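Long-range contact in 3-dehydroshikimate dehydratase (Bacillus anthracis, PDB 3DX5), which catalyses the manganese-dependent dehydration of 3-dehydroshikimate to 3,4-dihydroxybenzoate, the catechol building block of the siderophore petrobactin: residues A[63-75]-A[93-107]. Sequence-based numbering, arbitrary orientation. Where two conformers were deposited one is given.
Sequences EITMISDYLDISL and ANWFKTNKIRTFAGQ. With DHB (3,4-dihydroxybenzoic acid), chain D.
Arg102 and Tyr70 show how a TIM barrel builds its pocket from the C-terminal ends of its parallel strands. Both grip the carboxylate of the bound product: Tyr70 OH lies 2.5 Å from DHB O1, and Arg102 NH2 donates to DHB O2 at 2.8 Å, NH1 more weakly. Arg102 NH2 also forms a salt bridge with Glu142, a manganese ligand. The guanidinium is sandwiched between Ser68 CB over one face and Phe104 CE2 over the other. Asp69 O receives NE (3.1 Å) and NH1 (3.2 Å) of Arg102 in a side-on grip, helping fix the guanidinium's rotation. Bends at chi2 (-70°) and chi3 (-51°) curl the arginine back to that oxygen. The Tyr70 and Phe104 rings meet at their rims, Tyr70 CE1 3.5 Å from Phe104 CE2. Next along the chain, Thr103 OG1 accepts from Leu71 N at 2.9 Å, while parallel strand bonds such as Arg102 N to Ile67 O set the register. At the N-terminal end of the strands, Ile64 and Ile67 pack against Phe96, and Ile67 CD1 meets Thr98 CG2. Strand 64-68, helix 79-96 and strand 100-103 make one beta-alpha-beta unit, flanked in the barrel by strands 31-35 and 138-142, with helix 115-134 packing against Ile101.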
loop_
_atom_site.group_PDB
_atom_site.type_symbol
_atom_site.label_atom_id
_atom_site.label_comp_id
_atom_site.label_asym_id
_atom_site.label_seq_id
_atom_site.Cartn_x
_atom_site.Cartn_y
_atom_site.Cartn_z
ATOM N N GLU A 63 7.569 17.240 15.647
ATOM C CA GLU A 63 8.631 16.301 15.868
ATOM C C GLU A 63 8.162 14.977 15.253
ATOM O O GLU A 63 6.985 14.815 14.927
ATOM C CB GLU A 63 8.901 16.125 17.374
ATOM C CG GLU A 63 7.747 15.438 18.133
ATOM C CD GLU A 63 7.934 15.526 19.657
ATOM O OE1 GLU A 63 8.523 14.574 20.250
ATOM O OE2 GLU A 63 7.500 16.556 20.253
ATOM N N ILE A 64 9.074 14.043 15.082
ATOM C CA ILE A 64 8.700 12.692 14.667
ATOM C C ILE A 64 8.431 11.914 15.958
ATOM O O ILE A 64 9.312 11.811 16.816
ATOM C CB ILE A 64 9.811 12.045 13.797
ATOM C CG1 ILE A 64 10.113 12.937 12.569
ATOM C CG2 ILE A 64 9.463 10.565 13.442
ATOM C CD1 ILE A 64 8.885 13.189 11.636
ATOM N N THR A 65 7.218 11.407 16.128
ATOM C CA THR A 65 6.829 10.799 17.418
ATOM C C THR A 65 7.323 9.353 17.571
ATOM O O THR A 65 7.519 8.853 18.702
ATOM C CB THR A 65 5.266 10.836 17.668
ATOM O OG1 THR A 65 4.602 9.873 16.826
ATOM C CG2 THR A 65 4.685 12.195 17.354
HETATM N N MSE A 66 7.516 8.689 16.434
HETATM C CA MSE A 66 7.714 7.248 16.391
HETATM C C MSE A 66 7.890 6.857 14.939
HETATM O O MSE A 66 7.331 7.507 14.042
HETATM C CB MSE A 66 6.472 6.543 16.964
HETATM C CG MSE A 66 6.532 4.992 16.988
HETATM SE SE MSE A 66 5.203 4.267 18.279
HETATM C CE MSE A 66 3.556 4.755 17.341
ATOM N N ILE A 67 8.646 5.791 14.704
ATOM C CA ILE A 67 8.638 5.143 13.402
ATOM C C ILE A 67 7.873 3.834 13.545
ATOM O O ILE A 67 8.185 3.019 14.439
ATOM C CB ILE A 67 10.069 4.884 12.917
ATOM C CG1 ILE A 67 10.735 6.260 12.649
ATOM C CG2 ILE A 67 10.037 4.016 11.675
ATOM C CD1 ILE A 67 12.238 6.199 12.566
ATOM N N SER A 68 6.897 3.615 12.668
ATOM C CA SER A 68 6.016 2.469 12.815
ATOM C C SER A 68 6.254 1.422 11.733
ATOM O O SER A 68 6.084 1.677 10.537
ATOM C CB SER A 68 4.561 2.933 12.889
ATOM O OG SER A 68 4.462 3.924 13.898
ATOM N N ASP A 69 6.682 0.242 12.165
ATOM C CA ASP A 69 7.130 -0.759 11.238
ATOM C C ASP A 69 6.619 -2.128 11.658
ATOM O O ASP A 69 5.582 -2.214 12.321
ATOM C CB ASP A 69 8.660 -0.689 11.106
ATOM C CG ASP A 69 9.137 -1.074 9.690
ATOM O OD1 ASP A 69 9.902 -0.287 9.084
ATOM O OD2 ASP A 69 8.749 -2.165 9.181
ATOM N N TYR A 70 7.323 -3.184 11.256
ATOM C CA TYR A 70 6.854 -4.569 11.373
ATOM C C TYR A 70 8.124 -5.377 11.510
ATOM O O TYR A 70 8.940 -5.394 10.597
ATOM C CB TYR A 70 6.095 -5.015 10.077
ATOM C CG TYR A 70 5.053 -3.994 9.599
ATOM C CD1 TYR A 70 3.712 -4.073 10.031
ATOM C CD2 TYR A 70 5.416 -2.921 8.743
ATOM C CE1 TYR A 70 2.761 -3.108 9.624
ATOM C CE2 TYR A 70 4.488 -1.954 8.376
ATOM C CZ TYR A 70 3.165 -2.057 8.809
ATOM O OH TYR A 70 2.233 -1.102 8.412
ATOM N N LEU A 71 8.342 -6.008 12.650
ATOM C CA LEU A 71 9.538 -6.842 12.785
ATOM C C LEU A 71 9.132 -8.305 12.812
ATOM O O LEU A 71 8.329 -8.705 13.624
ATOM C CB LEU A 71 10.327 -6.469 14.033
ATOM C CG LEU A 71 10.788 -5.011 14.063
ATOM C CD1 LEU A 71 11.309 -4.643 15.469
ATOM C CD2 LEU A 71 11.865 -4.789 12.953
ATOM N N ASP A 72 9.692 -9.091 11.912
ATOM C CA ASP A 72 9.342 -10.478 11.836
ATOM C C ASP A 72 10.152 -11.286 12.850
ATOM O O ASP A 72 11.349 -11.535 12.668
ATOM C CB ASP A 72 9.549 -11.007 10.417
ATOM C CG ASP A 72 9.043 -12.438 10.257
ATOM O OD1 ASP A 72 8.373 -12.970 11.181
ATOM O OD2 ASP A 72 9.328 -13.045 9.208
ATOM N N ILE A 73 9.501 -11.691 13.926
ATOM C CA ILE A 73 10.181 -12.554 14.875
ATOM C C ILE A 73 9.505 -13.947 14.993
ATOM O O ILE A 73 9.757 -14.689 15.923
ATOM C CB ILE A 73 10.592 -11.794 16.237
ATOM C CG1 ILE A 73 9.557 -10.841 16.756
ATOM C CG2 ILE A 73 11.648 -10.753 15.964
ATOM C CD1 ILE A 73 8.317 -11.470 16.998
ATOM N N SER A 74 8.655 -14.284 14.024
ATOM C CA SER A 74 8.092 -15.629 13.897
ATOM C C SER A 74 9.192 -16.690 13.689
ATOM O O SER A 74 10.332 -16.366 13.349
ATOM C CB SER A 74 7.101 -15.688 12.737
ATOM O OG SER A 74 7.782 -15.790 11.483
ATOM N N LEU A 75 8.846 -17.958 13.897
ATOM C CA LEU A 75 9.792 -19.081 13.704
ATOM C C LEU A 75 10.247 -19.239 12.249
ATOM O O LEU A 75 11.390 -19.591 11.981
ATOM C CB LEU A 75 9.159 -20.390 14.185
ATOM C CG LEU A 75 8.680 -20.488 15.633
ATOM C CD1 LEU A 75 8.324 -21.928 15.963
ATOM C CD2 LEU A 75 9.759 -20.001 16.572
ATOM N N ALA A 93 15.845 6.217 13.223
ATOM C CA ALA A 93 15.345 6.907 14.431
ATOM C C ALA A 93 16.301 7.997 14.893
ATOM O O ALA A 93 15.882 9.060 15.330
ATOM C CB ALA A 93 15.087 5.913 15.572
ATOM N N ASN A 94 17.597 7.729 14.792
ATOM C CA ASN A 94 18.601 8.725 15.077
ATOM C C ASN A 94 18.451 9.937 14.156
ATOM O O ASN A 94 18.440 11.075 14.620
ATOM C CB ASN A 94 20.005 8.132 14.962
ATOM C CG ASN A 94 21.035 9.023 15.613
ATOM O OD1 ASN A 94 21.862 9.655 14.952
ATOM N ND2 ASN A 94 20.952 9.119 16.917
ATOM N N TRP A 95 18.285 9.697 12.849
ATOM C CA TRP A 95 18.208 10.789 11.906
ATOM C C TRP A 95 16.927 11.607 12.137
ATOM O O TRP A 95 16.949 12.849 12.147
ATOM C CB TRP A 95 18.252 10.229 10.483
ATOM C CG TRP A 95 18.230 11.260 9.403
ATOM C CD1 TRP A 95 18.937 12.438 9.363
ATOM C CD2 TRP A 95 17.513 11.180 8.163
ATOM N NE1 TRP A 95 18.696 13.087 8.172
ATOM C CE2 TRP A 95 17.835 12.333 7.417
ATOM C CE3 TRP A 95 16.650 10.221 7.602
ATOM C CZ2 TRP A 95 17.288 12.590 6.144
ATOM C CZ3 TRP A 95 16.090 10.472 6.331
ATOM C CH2 TRP A 95 16.426 11.645 5.616
ATOM N N PHE A 96 15.816 10.908 12.335
ATOM C CA PHE A 96 14.533 11.562 12.558
ATOM C C PHE A 96 14.315 12.081 13.974
ATOM O O PHE A 96 13.302 12.729 14.247
ATOM C CB PHE A 96 13.392 10.632 12.149
ATOM C CG PHE A 96 13.211 10.535 10.645
ATOM C CD1 PHE A 96 12.680 11.616 9.914
ATOM C CD2 PHE A 96 13.608 9.403 9.966
ATOM C CE1 PHE A 96 12.507 11.539 8.527
ATOM C CE2 PHE A 96 13.459 9.302 8.572
ATOM C CZ PHE A 96 12.906 10.378 7.846
ATOM N N LYS A 97 15.270 11.792 14.865
ATOM C CA LYS A 97 15.210 12.174 16.279
ATOM C C LYS A 97 13.998 11.619 17.057
ATOM O O LYS A 97 13.296 12.335 17.744
ATOM C CB LYS A 97 15.383 13.684 16.459
ATOM C CG LYS A 97 16.698 14.197 15.784
ATOM C CD LYS A 97 16.993 15.626 16.193
ATOM C CE LYS A 97 18.282 16.184 15.516
ATOM N NZ LYS A 97 18.485 17.618 15.870
ATOM N N THR A 98 13.770 10.325 16.949
ATOM C CA THR A 98 12.702 9.703 17.711
ATOM C C THR A 98 13.344 8.561 18.508
ATOM O O THR A 98 14.348 7.998 18.082
ATOM C CB THR A 98 11.507 9.222 16.788
ATOM O OG1 THR A 98 10.519 8.591 17.587
ATOM C CG2 THR A 98 11.935 8.192 15.737
ATOM N N ASN A 99 12.787 8.244 19.669
ATOM C CA ASN A 99 13.278 7.119 20.447
ATOM C C ASN A 99 12.279 5.957 20.494
ATOM O O ASN A 99 12.372 5.111 21.405
ATOM C CB ASN A 99 13.641 7.578 21.877
ATOM C CG ASN A 99 12.409 7.996 22.694
ATOM O OD1 ASN A 99 11.303 8.208 22.155
ATOM N ND2 ASN A 99 12.585 8.080 24.005
ATOM N N LYS A 100 11.324 5.888 19.551
ATOM C CA LYS A 100 10.324 4.808 19.590
ATOM C C LYS A 100 10.128 4.120 18.242
ATOM O O LYS A 100 10.104 4.792 17.184
ATOM C CB LYS A 100 8.946 5.357 20.043
ATOM C CG LYS A 100 8.959 6.100 21.361
ATOM C CD LYS A 100 7.577 6.692 21.704
ATOM C CE LYS A 100 7.649 7.550 22.978
ATOM N NZ LYS A 100 8.613 8.696 22.877
ATOM N N ILE A 101 9.992 2.787 18.289
ATOM C CA ILE A 101 9.703 1.920 17.154
ATOM C C ILE A 101 8.462 1.060 17.463
ATOM O O ILE A 101 8.439 0.301 18.447
ATOM C CB ILE A 101 10.869 0.932 16.852
ATOM C CG1 ILE A 101 12.179 1.674 16.561
ATOM C CG2 ILE A 101 10.503 -0.007 15.687
ATOM C CD1 ILE A 101 12.100 2.777 15.438
ATOM N N ARG A 102 7.455 1.141 16.602
ATOM C CA ARG A 102 6.247 0.361 16.783
ATOM C C ARG A 102 6.398 -0.975 16.047
ATOM O O ARG A 102 6.817 -1.023 14.887
ATOM C CB ARG A 102 5.053 1.160 16.212
ATOM C CG ARG A 102 3.631 0.535 16.384
ATOM C CD ARG A 102 3.322 -0.749 15.527
ATOM N NE ARG A 102 3.582 -0.697 14.079
ATOM C CZ ARG A 102 2.717 -0.233 13.182
ATOM N NH1 ARG A 102 3.035 -0.248 11.879
ATOM N NH2 ARG A 102 1.534 0.253 13.595
ATOM N N THR A 103 6.054 -2.061 16.719
ATOM C CA THR A 103 5.976 -3.358 16.054
ATOM C C THR A 103 4.786 -4.139 16.580
ATOM O O THR A 103 4.090 -3.679 17.496
ATOM C CB THR A 103 7.309 -4.164 16.146
ATOM O OG1 THR A 103 7.242 -5.288 15.261
ATOM C CG2 THR A 103 7.581 -4.696 17.577
ATOM N N PHE A 104 4.516 -5.278 15.956
ATOM C CA PHE A 104 3.404 -6.159 16.335
ATOM C C PHE A 104 3.974 -7.416 16.947
ATOM O O PHE A 104 5.072 -7.839 16.570
ATOM C CB PHE A 104 2.542 -6.503 15.113
ATOM C CG PHE A 104 1.804 -5.308 14.568
ATOM C CD1 PHE A 104 0.687 -4.804 15.228
ATOM C CD2 PHE A 104 2.256 -4.654 13.428
ATOM C CE1 PHE A 104 0.025 -3.683 14.759
ATOM C CE2 PHE A 104 1.574 -3.536 12.937
ATOM C CZ PHE A 104 0.479 -3.053 13.603
ATOM N N ALA A 105 3.257 -8.022 17.880
ATOM C CA ALA A 105 3.759 -9.209 18.552
ATOM C C ALA A 105 3.127 -10.436 17.917
ATOM O O ALA A 105 2.113 -10.948 18.391
ATOM C CB ALA A 105 3.450 -9.155 20.043
ATOM N N GLY A 106 3.729 -10.898 16.836
ATOM C CA GLY A 106 3.256 -12.094 16.154
ATOM C C GLY A 106 2.196 -11.817 15.111
ATOM O O GLY A 106 1.735 -10.691 14.973
ATOM N N GLN A 107 1.811 -12.867 14.394
ATOM C CA GLN A 107 0.929 -12.752 13.236
ATOM C C GLN A 107 -0.296 -13.676 13.387
ATOM O O GLN A 107 -0.959 -13.993 12.402
ATOM C CB GLN A 107 1.680 -13.165 11.951
ATOM C CG GLN A 107 2.903 -12.324 11.547
ATOM C CD GLN A 107 3.680 -12.966 10.373
ATOM O OE1 GLN A 107 4.137 -14.116 10.449
ATOM N NE2 GLN A 107 3.814 -12.223 9.293
HETATM C C1 DHB D . -1.980 -1.149 10.842
HETATM C C2 DHB D . -2.389 -0.603 12.054
HETATM C C3 DHB D . -3.699 -0.789 12.509
HETATM O O3 DHB D . -4.174 -0.287 13.693
HETATM C C4 DHB D . -4.612 -1.594 11.694
HETATM O O4 DHB D . -5.866 -1.759 12.170
HETATM C C5 DHB D . -4.183 -2.160 10.497
HETATM C C6 DHB D . -2.860 -1.923 10.081
HETATM C C DHB D . -0.556 -0.907 10.369
HETATM O O1 DHB D . -0.094 -1.388 9.329
HETATM O O2 DHB D . 0.244 -0.122 11.087
HETATM O O HOH W 1 11.811 14.532 15.836
HETATM O O HOH W 2 6.788 10.185 21.000
HETATM O O HOH W 3 10.277 10.279 20.050
HETATM O O HOH W 4 7.805 -7.952 16.257
HETATM O O HOH W 5 5.458 -7.067 13.288
#